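PDB 6RW0: protein angel homolog 2 from Homo sapiens, which acts as a 2',3'-cyclic phosphatase of the CCR4/nocturin family and probably binds the 3' untranslated regions of messenger RNA. Local coordinates for residues L90-K94 / S118-Y124; V106-Y111 / C126-M130. All coordinates share one frame; numbering follows the deposited sequence. Where two conformers were deposited one is given.

The two contacts show how one helix can be fastened at both ends. Helix 108-121 begins in interaction 2 and runs out in interaction 1; the centres of the two contacts lie about 14 Å apart. Along the chain the segments alternate: 90-94 on helix 82-96, then 106-111 where a strand passes into helix 108-121, then 118-124 at the helix exit, and last 126-130 on strand 124-130, an outermost strand of one of the two large mixed sheets. Packing of L119 CB on C126 SG and a probable hydrogen bond from C126 N to E120 OE2 connect the two sites directly. Interaction 1 sets the helix against helix 82-96, and interaction 2 sets its start against edge strand 124-130.

Interaction 1 of 2, residues L90-K94 / S118-Y124; sequences LKEIK and SLESLGY
The last turn of helix 108-121 lies beside helix 82-96, with CA atoms 7.8 Å apart at L90 and S118 and 7.6 Å at K94 and L122, and no direct hydrogen bond joins the segments. The contact is largely aliphatic. L90 carries its CG anti to the backbone N (chi1 179°), which sends CD1 across to S118 CB at 3.8 Å and to L122 CD1 at 4.1 Å. The hydroxyl of S118 is hydrogen-bonded to E114 O, while its CB and OG both lie against L90 CD2. Deeper in, I93 and L119 lie roughly perpendicular, and I93 CG2 meets L119 CD2 at 3.9 Å; both side chains also rest on L101 of strand 100-107. This is helix-on-sheet layering, two neighbouring helices sharing a strand beneath them. Helix 108-121 closes in a Schellman motif, in which G123 has positive phi, G123 N donates to E120 O and Y124 N to L119 O. The chain thereby turns into strand 124-130 and directs Y124 toward helix 82-96. Water 1, lying in the ring plane at its edge, donates to Y124 OH and to I93 O, each at 2.8 Å, and the phenol also bonds to A98 O. On the outer side, the aliphatic chain of K94 runs across L122, CD touching CD2 at 4.2 Å.

Interaction 2 of 2, residues V106-Y111 / C126-M130; sequences VQEDHY and CEYKM
Where strand 100-107 passes into helix 108-121, with Q107 at the N-cap position, the junction is gripped by Y128 from strand 124-130, in an offset stack with Y111. The ring centroids are 4.5 Å apart and the planes 24° from parallel. With CG anti to the backbone N (chi1 -176°), Y128 reaches across to the strand end, and its OH donates to V106 O at 2.8 Å, tilted 27° from the carbonyl plane. V106 CG1 packs against Y128 CE1 at 3.7 Å. The two tyrosine side chains run antiparallel, with Y111 CE2 3.5 Å from Y128 CB and Y111 OH beside C126 CB. Farther out, the bent end of M130 brings SD to 3.5 Å from E108 OE1, a van der Waals approach to the solvent-exposed E108. An alanine in place of Y128 would probably leave V106 O without this donor and Y111 without its stacking partner. Strand 137-144 runs between strands 100-107 and 124-130 in the sheet, its backbone hydrogen-bonded to V106 through G138, to E127 through I141 and to K129 through C139, and the first turn of helix 108-121 packs on outermost strand 124-130.

Interaction 1 of 2, residues L90-K94 / S118-Y124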
ATOM      1  N   LEU A  90       9.638  -0.554 -16.070  1.00 17.49           N
ATOM      2  CA  LEU A  90      10.959  -1.065 -15.719  1.00 19.07           C
ATOM      3  C   LEU A  90      12.001   0.049 -15.731  1.00 18.62           C
ATOM      4  O   LEU A  90      12.873   0.104 -14.856  1.00 19.23           O
ATOM      5  CB  LEU A  90      11.344  -2.190 -16.679  1.00 20.08           C
ATOM      6  CG  LEU A  90      12.714  -2.833 -16.466  1.00 21.73           C
ATOM      7  CD1 LEU A  90      12.739  -3.510 -15.112  1.00 24.96           C
ATOM      8  CD2 LEU A  90      13.042  -3.803 -17.599  1.00 24.21           C
ATOM      9  N   LYS A  91      11.912   0.961 -16.705  1.00 18.63           N
ATOM     10  CA  LYS A  91      12.845   2.080 -16.768  1.00 19.33           C
ATOM     11  C   LYS A  91      12.736   2.961 -15.530  1.00 19.43           C
ATOM     12  O   LYS A  91      13.756   3.423 -15.002  1.00 20.47           O
ATOM     13  CB  LYS A  91      12.567   2.882 -18.037  1.00 24.42           C
ATOM     14  CG  LYS A  91      13.442   4.102 -18.228  1.00 36.91           C
ATOM     15  CD  LYS A  91      13.130   4.771 -19.562  1.00 47.50           C
ATOM     16  CE  LYS A  91      14.012   5.985 -19.803  1.00 55.80           C
ATOM     17  NZ  LYS A  91      13.600   6.735 -21.024  1.00 60.43           N
ATOM     18  N   GLU A  92      11.510   3.209 -15.058  1.00 19.21           N
ATOM     19  CA  GLU A  92      11.322   3.980 -13.834  1.00 20.90           C
ATOM     20  C   GLU A  92      11.946   3.272 -12.641  1.00 19.94           C
ATOM     21  O   GLU A  92      12.592   3.897 -11.794  1.00 20.99           O
ATOM     22  CB  GLU A  92       9.839   4.113 -13.518  1.00 26.55           C
ATOM     23  CG  GLU A  92       9.050   5.132 -14.207  1.00 32.01           C
ATOM     24  CD  GLU A  92       7.642   5.121 -13.652  1.00 26.54           C
ATOM     25  OE1 GLU A  92       6.881   4.178 -13.972  1.00 23.64           O
ATOM     26  OE2 GLU A  92       7.314   6.034 -12.869  1.00 25.22           O
ATOM     27  N   ILE A  93      11.684   1.969 -12.511  1.00 18.36           N
ATOM     28  CA  ILE A  93      12.236   1.216 -11.389  1.00 18.39           C
ATOM     29  C   ILE A  93      13.755   1.262 -11.426  1.00 20.31           C
ATOM     30  O   ILE A  93      14.413   1.464 -10.399  1.00 20.75           O
ATOM     31  CB  ILE A  93      11.687  -0.224 -11.391  1.00 17.77           C
ATOM     32  CG1 ILE A  93      10.188  -0.202 -11.072  1.00 19.11           C
ATOM     33  CG2 ILE A  93      12.467  -1.071 -10.411  1.00 20.66           C
ATOM     34  CD1 ILE A  93       9.486  -1.566 -11.215  1.00 20.43           C
ATOM     35  N   LYS A  94      14.334   1.101 -12.617  1.00 20.38           N
ATOM     36  CA  LYS A  94      15.784   1.158 -12.753  1.00 20.68           C
ATOM     37  C   LYS A  94      16.310   2.538 -12.394  1.00 20.41           C
ATOM     38  O   LYS A  94      17.351   2.669 -11.740  1.00 21.21           O
ATOM     39  CB  LYS A  94      16.178   0.786 -14.182  1.00 24.70           C
ATOM     40  CG  LYS A  94      17.666   0.727 -14.386  1.00 34.09           C
ATOM     41  CD  LYS A  94      18.039   0.080 -15.706  1.00 43.27           C
ATOM     42  CE  LYS A  94      19.554   0.111 -15.881  1.00 51.66           C
ATOM     43  NZ  LYS A  94      20.094  -1.128 -16.506  1.00 57.13           N
ATOM     44  N   SER A 118      13.326  -9.557 -14.945  1.00 17.98           N
ATOM     45  CA  SER A 118      13.928  -8.239 -15.102  1.00 18.86           C
ATOM     46  C   SER A 118      14.390  -7.683 -13.763  1.00 18.54           C
ATOM     47  O   SER A 118      15.487  -7.128 -13.664  1.00 21.41           O
ATOM     48  CB  SER A 118      12.944  -7.281 -15.778  1.00 20.24           C
ATOM     49  OG  SER A 118      12.678  -7.682 -17.115  1.00 21.77           O
ATOM     50  N   LEU A 119      13.585  -7.845 -12.713  1.00 18.04           N
ATOM     51  CA  LEU A 119      13.998  -7.342 -11.411  1.00 17.72           C
ATOM     52  C   LEU A 119      15.162  -8.146 -10.843  1.00 18.17           C
ATOM     53  O   LEU A 119      16.062  -7.570 -10.221  1.00 19.07           O
ATOM     54  CB  LEU A 119      12.814  -7.335 -10.449  1.00 18.10           C
ATOM     55  CG  LEU A 119      11.669  -6.400 -10.845  1.00 16.93           C
ATOM     56  CD1 LEU A 119      10.502  -6.480  -9.866  1.00 18.35           C
ATOM     57  CD2 LEU A 119      12.165  -4.954 -10.943  1.00 21.62           C
ATOM     58  N   GLU A 120      15.103  -9.449 -11.041  1.00 17.33           N
ATOM     59  CA  GLU A 120      16.266 -10.265 -10.574  0.64 18.36           C
ATOM     60  C   GLU A 120      17.631  -9.886 -11.260  1.00 19.99           C
ATOM     61  O   GLU A 120      18.797  -9.683 -10.678  1.00 24.48           O
ATOM     62  CB  GLU A 120      15.990 -11.765 -10.715  0.64 20.85           C
ATOM     63  CG  GLU A 120      14.836 -12.264  -9.852  0.64 22.82           C
ATOM     64  CD  GLU A 120      15.121 -12.790  -8.449  0.64 28.50           C
ATOM     65  OE1 GLU A 120      16.151 -13.448  -8.271  0.64 33.28           O
ATOM     66  OE2 GLU A 120      14.282 -12.571  -7.551  0.64 23.37           O
ATOM     67  N   SER A 121      17.480  -9.446 -12.526  1.00 20.56           N
ATOM     68  CA  SER A 121      18.672  -9.008 -13.246  0.55 22.00           C
ATOM     69  C   SER A 121      19.231  -7.716 -12.666  1.00 22.61           C
ATOM     70  O   SER A 121      20.434  -7.456 -12.791  1.00 26.63           O
ATOM     71  CB  SER A 121      18.377  -8.856 -14.741  0.55 24.78           C
ATOM     72  OG  SER A 121      17.614  -7.695 -15.013  0.55 28.71           O
ATOM     73  N   LEU A 122      18.386  -6.899 -12.036  1.00 21.80           N
ATOM     74  CA  LEU A 122      18.798  -5.653 -11.404  1.00 20.19           C
ATOM     75  C   LEU A 122      19.313  -5.852  -9.981  1.00 21.11           C
ATOM     76  O   LEU A 122      19.696  -4.870  -9.332  1.00 23.40           O
ATOM     77  CB  LEU A 122      17.629  -4.661 -11.375  1.00 21.87           C
ATOM     78  CG  LEU A 122      17.076  -4.160 -12.709  1.00 25.68           C
ATOM     79  CD1 LEU A 122      15.871  -3.253 -12.516  1.00 27.72           C
ATOM     80  CD2 LEU A 122      18.186  -3.443 -13.488  1.00 27.24           C
ATOM     81  N   GLY A 123      19.346  -7.073  -9.455  1.00 21.11           N
ATOM     82  CA  GLY A 123      19.896  -7.346  -8.124  1.00 21.81           C
ATOM     83  C   GLY A 123      18.832  -7.501  -7.060  1.00 19.30           C
ATOM     84  O   GLY A 123      19.191  -7.485  -5.922  1.00 19.17           O
ATOM     85  N   TYR A 124      17.573  -7.664  -7.434  1.00 18.29           N
ATOM     86  CA  TYR A 124      16.501  -7.814  -6.438  1.00 17.33           C
ATOM     87  C   TYR A 124      16.160  -9.279  -6.201  1.00 17.36           C
ATOM     88  O   TYR A 124      16.170 -10.032  -7.131  1.00 20.38           O
ATOM     89  CB  TYR A 124      15.195  -7.183  -6.912  1.00 17.59           C
ATOM     90  CG  TYR A 124      15.210  -5.683  -6.959  1.00 17.28           C
ATOM     91  CD1 TYR A 124      15.037  -4.933  -5.823  1.00 15.92           C
ATOM     92  CD2 TYR A 124      15.431  -5.025  -8.147  1.00 18.63           C
ATOM     93  CE1 TYR A 124      15.079  -3.559  -5.859  1.00 15.99           C
ATOM     94  CE2 TYR A 124      15.476  -3.649  -8.204  1.00 17.93           C
ATOM     95  CZ  TYR A 124      15.290  -2.915  -7.057  1.00 17.34           C
ATOM     96  OH  TYR A 124      15.336  -1.566  -7.093  1.00 19.22           O
TER
HETATM   97  O   HOH W   1      16.117  -0.526  -9.550  1.00 30.86           O

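Interaction 2 of 2, residues V106-Y111 / C126-M130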
ATOM      1  N   VAL A 106       0.539  -6.636  -9.658  1.00 14.15           N
ATOM      2  CA  VAL A 106       1.538  -7.431 -10.362  1.00 13.55           C
ATOM      3  C   VAL A 106       0.831  -8.667 -10.901  1.00 13.91           C
ATOM      4  O   VAL A 106       0.418  -9.541 -10.133  1.00 15.39           O
ATOM      5  CB  VAL A 106       2.690  -7.801  -9.418  1.00 14.01           C
ATOM      6  CG1 VAL A 106       3.661  -8.785 -10.077  1.00 16.15           C
ATOM      7  CG2 VAL A 106       3.367  -6.527  -8.914  1.00 15.17           C
ATOM      8  N   GLN A 107       0.680  -8.731 -12.224  1.00 14.70           N
ATOM      9  CA  GLN A 107      -0.075  -9.799 -12.868  1.00 14.84           C
ATOM     10  C   GLN A 107       0.779 -11.057 -12.986  1.00 14.47           C
ATOM     11  O   GLN A 107       1.944 -10.988 -13.385  1.00 16.09           O
ATOM     12  CB  GLN A 107      -0.530  -9.313 -14.244  1.00 15.69           C
ATOM     13  CG  GLN A 107      -1.449 -10.247 -14.952  1.00 16.32           C
ATOM     14  CD  GLN A 107      -2.115  -9.595 -16.133  1.00 16.21           C
ATOM     15  OE1 GLN A 107      -2.756  -8.556 -15.993  1.00 17.88           O
ATOM     16  NE2 GLN A 107      -1.950 -10.188 -17.306  1.00 17.31           N
ATOM     17  N   GLU A 108       0.200 -12.205 -12.624  1.00 14.84           N
ATOM     18  CA  GLU A 108       0.998 -13.417 -12.443  1.00 16.96           C
ATOM     19  C   GLU A 108       1.735 -13.816 -13.720  1.00 16.50           C
ATOM     20  O   GLU A 108       2.932 -14.133 -13.675  1.00 17.18           O
ATOM     21  CB  GLU A 108       0.124 -14.573 -11.944  1.00 18.10           C
ATOM     22  CG  GLU A 108       0.936 -15.857 -11.677  1.00 22.75           C
ATOM     23  CD  GLU A 108       0.082 -17.099 -11.423  1.00 32.04           C
ATOM     24  OE1 GLU A 108      -1.001 -17.233 -12.034  1.00 31.42           O
ATOM     25  OE2 GLU A 108       0.502 -17.937 -10.596  1.00 39.60           O
ATOM     26  N   ASP A 109       1.041 -13.854 -14.864  1.00 16.25           N
ATOM     27  CA  ASP A 109       1.702 -14.335 -16.077  1.00 16.35           C
ATOM     28  C   ASP A 109       2.845 -13.408 -16.474  1.00 15.98           C
ATOM     29  O   ASP A 109       3.965 -13.859 -16.746  1.00 18.06           O
ATOM     30  CB  ASP A 109       0.717 -14.630 -17.223  1.00 17.66           C
ATOM     31  CG  ASP A 109      -0.155 -13.450 -17.638  1.00 19.79           C
ATOM     32  OD1 ASP A 109      -0.089 -12.354 -17.057  1.00 18.90           O
ATOM     33  OD2 ASP A 109      -0.926 -13.651 -18.608  1.00 26.15           O
ATOM     34  N   HIS A 110       2.598 -12.105 -16.443  1.00 17.08           N
ATOM     35  CA  HIS A 110       3.646 -11.138 -16.741  1.00 15.94           C
ATOM     36  C   HIS A 110       4.759 -11.180 -15.713  1.00 17.42           C
ATOM     37  O   HIS A 110       5.925 -10.939 -16.039  1.00 17.84           O
ATOM     38  CB  HIS A 110       3.036  -9.751 -16.781  1.00 15.84           C
ATOM     39  CG  HIS A 110       2.068  -9.577 -17.895  1.00 16.39           C
ATOM     40  ND1 HIS A 110       1.125  -8.575 -17.913  1.00 17.10           N
ATOM     41  CD2 HIS A 110       1.913 -10.271 -19.043  1.00 18.51           C
ATOM     42  CE1 HIS A 110       0.428  -8.662 -19.031  1.00 17.94           C
ATOM     43  NE2 HIS A 110       0.891  -9.675 -19.740  1.00 19.03           N
ATOM     44  N   TYR A 111       4.421 -11.442 -14.457  1.00 15.60           N
ATOM     45  CA  TYR A 111       5.450 -11.511 -13.430  1.00 14.55           C
ATOM     46  C   TYR A 111       6.439 -12.629 -13.732  1.00 16.16           C
ATOM     47  O   TYR A 111       7.660 -12.427 -13.687  1.00 16.45           O
ATOM     48  CB  TYR A 111       4.774 -11.731 -12.083  1.00 15.92           C
ATOM     49  CG  TYR A 111       5.699 -11.856 -10.901  1.00 15.16           C
ATOM     50  CD1 TYR A 111       6.422 -10.761 -10.429  1.00 15.50           C
ATOM     51  CD2 TYR A 111       5.815 -13.055 -10.231  1.00 16.37           C
ATOM     52  CE1 TYR A 111       7.246 -10.878  -9.314  1.00 14.97           C
ATOM     53  CE2 TYR A 111       6.640 -13.184  -9.131  1.00 15.52           C
ATOM     54  CZ  TYR A 111       7.351 -12.085  -8.677  1.00 15.75           C
ATOM     55  OH  TYR A 111       8.165 -12.219  -7.568  1.00 18.18           O
ATOM     56  N   CYS A 126      12.876 -11.318  -5.210  1.00 15.22           N
ATOM     57  CA  CYS A 126      11.456 -11.003  -5.327  1.00 15.71           C
ATOM     58  C   CYS A 126      10.592 -12.061  -4.655  1.00 17.15           C
ATOM     59  O   CYS A 126      10.802 -13.260  -4.851  1.00 16.37           O
ATOM     60  CB  CYS A 126      11.052 -10.946  -6.803  1.00 17.50           C
ATOM     61  SG  CYS A 126      11.949  -9.708  -7.760  1.00 18.80           S
ATOM     62  N   GLU A 127       9.589 -11.603  -3.899  1.00 14.49           N
ATOM     63  CA  GLU A 127       8.588 -12.480  -3.293  1.00 13.68           C
ATOM     64  C   GLU A 127       7.194 -12.002  -3.667  1.00 14.01           C
ATOM     65  O   GLU A 127       6.890 -10.808  -3.553  1.00 14.78           O
ATOM     66  CB  GLU A 127       8.732 -12.515  -1.766  1.00 14.82           C
ATOM     67  CG  GLU A 127      10.002 -13.196  -1.266  1.00 15.88           C
ATOM     68  CD  GLU A 127      10.011 -14.710  -1.458  1.00 17.80           C
ATOM     69  OE1 GLU A 127       8.943 -15.311  -1.741  1.00 19.80           O
ATOM     70  OE2 GLU A 127      11.105 -15.301  -1.317  1.00 16.99           O
ATOM     71  N   TYR A 128       6.335 -12.931  -4.077  1.00 14.23           N
ATOM     72  CA  TYR A 128       5.022 -12.609  -4.613  1.00 13.73           C
ATOM     73  C   TYR A 128       3.923 -13.258  -3.797  1.00 13.69           C
ATOM     74  O   TYR A 128       4.079 -14.358  -3.265  1.00 14.09           O
ATOM     75  CB  TYR A 128       4.926 -13.162  -6.034  1.00 15.18           C
ATOM     76  CG  TYR A 128       3.698 -12.881  -6.870  1.00 14.59           C
ATOM     77  CD1 TYR A 128       3.246 -11.588  -7.093  1.00 16.29           C
ATOM     78  CD2 TYR A 128       3.048 -13.915  -7.527  1.00 16.78           C
ATOM     79  CE1 TYR A 128       2.159 -11.347  -7.909  1.00 15.76           C
ATOM     80  CE2 TYR A 128       1.964 -13.685  -8.348  1.00 15.69           C
ATOM     81  CZ  TYR A 128       1.519 -12.403  -8.537  1.00 15.40           C
ATOM     82  OH  TYR A 128       0.450 -12.196  -9.376  1.00 17.29           O
ATOM     83  N   LYS A 129       2.786 -12.579  -3.744  1.00 13.89           N
ATOM     84  CA  LYS A 129       1.558 -13.168  -3.226  1.00 13.97           C
ATOM     85  C   LYS A 129       0.407 -12.735  -4.121  1.00 13.92           C
ATOM     86  O   LYS A 129       0.021 -11.561  -4.124  1.00 13.63           O
ATOM     87  CB  LYS A 129       1.307 -12.765  -1.777  1.00 13.89           C
ATOM     88  CG  LYS A 129       0.013 -13.319  -1.197  1.00 14.44           C
ATOM     89  CD  LYS A 129      -0.022 -14.852  -1.240  1.00 13.43           C
ATOM     90  CE  LYS A 129      -1.300 -15.383  -0.652  1.00 13.48           C
ATOM     91  NZ  LYS A 129      -1.417 -16.852  -0.814  1.00 13.31           N
ATOM     92  N   MET A 130      -0.157 -13.684  -4.850  1.00 14.87           N
ATOM     93  CA  MET A 130      -1.262 -13.423  -5.758  1.00 14.77           C
ATOM     94  C   MET A 130      -2.578 -13.401  -4.992  1.00 14.51           C
ATOM     95  O   MET A 130      -2.760 -14.136  -4.018  1.00 14.83           O
ATOM     96  CB  MET A 130      -1.333 -14.552  -6.790  1.00 15.87           C
ATOM     97  CG  MET A 130      -2.227 -14.279  -7.975  1.00 17.40           C
ATOM     98  SD  MET A 130      -2.111 -15.663  -9.140  1.00 21.03           S
ATOM     99  CE  MET A 130      -2.611 -17.055  -8.140  1.00 32.18           C
TER